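Local atomic coordinates of probable tRNA pseudouridine synthase D (Methanosarcina mazei, PDB entry 1Z2Z), a protein that probably converts uridine 13 of transfer RNA into pseudouridine, as a member of the TruD family of pseudouridine synthases. Residues A410-M415 / T424-Y429. Numbering follows the deposited sequence.
Sequences AVLEFM and TVLREY
L412 lies with one methyl, CD2, over a face of the Y429 ring, a CH-pi contact in which CD2 is 3.5 Å from the ring centroid and 21° off the ring normal. Its other methyl, CD1, packs against Y429 CB and CG and also touches L426 CD2 at 3.6 Å. Two residues along the strand and one turn back along the helix, the roles are exchanged: here F414 supplies the ring and V425 the methyl, with V425 CG1 3.7 Å from the centroid of the F414 ring. That methyl lies over one face, offset toward CE2 and CZ, while V425 CG2 approaches CE1 and V425 CB approaches CZ. A chi1 of 52° sets F414 CG over its own backbone, flanked by N and C, which brings the CE1-CZ-CE2 end of the ring against V425. No hydrogen bond links the two segments. Y429 is held from the far end, where its OH shares a hydrogen bond with T157 OG1 on helix 146-163. Without the ring, as with an alanine here, L412 CD2 would probably lose its aromatic surface and T157 this hydroxyl partner. Backbone bonds from L412 to I137 and from F414 to F135 fix the strand against 130-142. The whole is a helix laid by apolar side chains on a mixed beta-sheet, in a pseudouridine synthase fold, where the side chain of L426 is about 8 Å from that of D86, the predicted nucleophile.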
loop_
_atom_site.group_PDB
_atom_site.type_symbol
_atom_site.label_atom_id
_atom_site.label_comp_id
_atom_site.label_asym_id
_atom_site.label_seq_id
_atom_site.Cartn_x
_atom_site.Cartn_y
_atom_site.Cartn_z
ATOM N N ALA A 410 17.045 -13.664 8.666
ATOM C CA ALA A 410 15.839 -14.421 8.328
ATOM C C ALA A 410 15.519 -14.253 6.848
ATOM O O ALA A 410 15.534 -13.141 6.335
ATOM C CB ALA A 410 14.675 -13.935 9.177
ATOM N N VAL A 411 15.236 -15.355 6.164
ATOM C CA VAL A 411 14.918 -15.300 4.743
ATOM C C VAL A 411 13.432 -15.554 4.495
ATOM O O VAL A 411 13.026 -16.696 4.305
ATOM C CB VAL A 411 15.715 -16.357 3.940
ATOM C CG1 VAL A 411 15.382 -16.254 2.464
ATOM C CG2 VAL A 411 17.201 -16.162 4.155
ATOM N N LEU A 412 12.629 -14.493 4.486
ATOM C CA LEU A 412 11.191 -14.614 4.255
ATOM C C LEU A 412 10.831 -14.626 2.775
ATOM O O LEU A 412 10.979 -13.612 2.104
ATOM C CB LEU A 412 10.459 -13.453 4.921
ATOM C CG LEU A 412 10.216 -13.581 6.425
ATOM C CD1 LEU A 412 9.788 -12.236 7.005
ATOM C CD2 LEU A 412 9.152 -14.654 6.664
ATOM N N GLU A 413 10.342 -15.749 2.258
ATOM C CA GLU A 413 9.972 -15.805 0.843
ATOM C C GLU A 413 8.523 -16.208 0.642
ATOM O O GLU A 413 8.125 -17.311 1.001
ATOM C CB GLU A 413 10.874 -16.777 0.100
ATOM C CG GLU A 413 10.990 -18.106 0.777
ATOM C CD GLU A 413 12.094 -18.934 0.184
ATOM O OE1 GLU A 413 12.446 -19.978 0.786
ATOM O OE2 GLU A 413 12.606 -18.538 -0.889
ATOM N N PHE A 414 7.735 -15.319 0.054
ATOM C CA PHE A 414 6.328 -15.606 -0.172
ATOM C C PHE A 414 5.872 -14.958 -1.475
ATOM O O PHE A 414 6.698 -14.613 -2.323
ATOM C CB PHE A 414 5.531 -15.060 1.002
ATOM C CG PHE A 414 5.827 -13.619 1.310
ATOM C CD1 PHE A 414 5.138 -12.598 0.672
ATOM C CD2 PHE A 414 6.785 -13.277 2.244
ATOM C CE1 PHE A 414 5.418 -11.249 0.958
ATOM C CE2 PHE A 414 7.065 -11.934 2.530
ATOM C CZ PHE A 414 6.376 -10.931 1.891
HETATM N N MSE A 415 4.564 -14.813 -1.654
HETATM C CA MSE A 415 4.066 -14.158 -2.854
HETATM C C MSE A 415 2.757 -13.453 -2.621
HETATM O O MSE A 415 1.920 -13.916 -1.855
HETATM C CB MSE A 415 3.919 -15.135 -3.995
HETATM C CG MSE A 415 2.890 -16.163 -3.788
HETATM SE SE MSE A 415 2.480 -16.763 -5.535
HETATM C CE MSE A 415 0.967 -15.535 -5.802
ATOM N N THR A 424 3.258 -5.283 4.445
ATOM C CA THR A 424 2.127 -5.820 5.172
ATOM C C THR A 424 2.427 -7.209 5.733
ATOM O O THR A 424 1.831 -7.635 6.719
ATOM C CB THR A 424 0.905 -5.888 4.271
ATOM O OG1 THR A 424 0.529 -4.555 3.901
ATOM C CG2 THR A 424 -0.239 -6.564 4.991
ATOM N N VAL A 425 3.359 -7.911 5.110
ATOM C CA VAL A 425 3.703 -9.238 5.570
ATOM C C VAL A 425 4.830 -9.148 6.576
ATOM O O VAL A 425 4.824 -9.847 7.588
ATOM C CB VAL A 425 4.157 -10.129 4.396
ATOM C CG1 VAL A 425 4.630 -11.476 4.911
ATOM C CG2 VAL A 425 3.012 -10.309 3.406
ATOM N N LEU A 426 5.793 -8.279 6.288
ATOM C CA LEU A 426 6.964 -8.090 7.131
ATOM C C LEU A 426 6.660 -7.569 8.525
ATOM O O LEU A 426 7.261 -8.016 9.495
ATOM C CB LEU A 426 7.935 -7.144 6.437
ATOM C CG LEU A 426 8.593 -7.712 5.183
ATOM C CD1 LEU A 426 9.501 -6.649 4.593
ATOM C CD2 LEU A 426 9.387 -8.972 5.514
ATOM N N ARG A 427 5.730 -6.625 8.623
ATOM C CA ARG A 427 5.361 -6.055 9.911
ATOM C C ARG A 427 5.046 -7.127 10.978
ATOM O O ARG A 427 5.449 -6.992 12.128
ATOM C CB ARG A 427 4.166 -5.121 9.732
ATOM C CG ARG A 427 3.887 -4.236 10.932
ATOM C CD ARG A 427 2.661 -3.353 10.699
ATOM N NE ARG A 427 1.456 -3.955 11.255
ATOM C CZ ARG A 427 1.045 -3.794 12.510
ATOM N NH1 ARG A 427 1.729 -3.037 13.355
ATOM N NH2 ARG A 427 -0.046 -4.412 12.927
ATOM N N GLU A 428 4.338 -8.192 10.610
ATOM C CA GLU A 428 4.017 -9.231 11.586
ATOM C C GLU A 428 5.252 -10.051 11.966
ATOM O O GLU A 428 5.271 -10.714 13.004
ATOM C CB GLU A 428 2.920 -10.171 11.058
ATOM C CG GLU A 428 1.581 -9.493 10.748
ATOM C CD GLU A 428 0.930 -8.826 11.958
ATOM O OE1 GLU A 428 0.549 -7.633 11.832
ATOM O OE2 GLU A 428 0.791 -9.483 13.024
ATOM N N TYR A 429 6.279 -10.006 11.119
ATOM C CA TYR A 429 7.518 -10.734 11.380
ATOM C C TYR A 429 8.574 -9.913 12.085
ATOM O O TYR A 429 9.349 -10.451 12.872
ATOM C CB TYR A 429 8.142 -11.259 10.093
ATOM C CG TYR A 429 7.525 -12.531 9.610
ATOM C CD1 TYR A 429 6.352 -12.511 8.872
ATOM C CD2 TYR A 429 8.106 -13.766 9.904
ATOM C CE1 TYR A 429 5.772 -13.683 8.433
ATOM C CE2 TYR A 429 7.524 -14.954 9.469
ATOM C CZ TYR A 429 6.357 -14.897 8.733
ATOM O OH TYR A 429 5.753 -16.046 8.296
#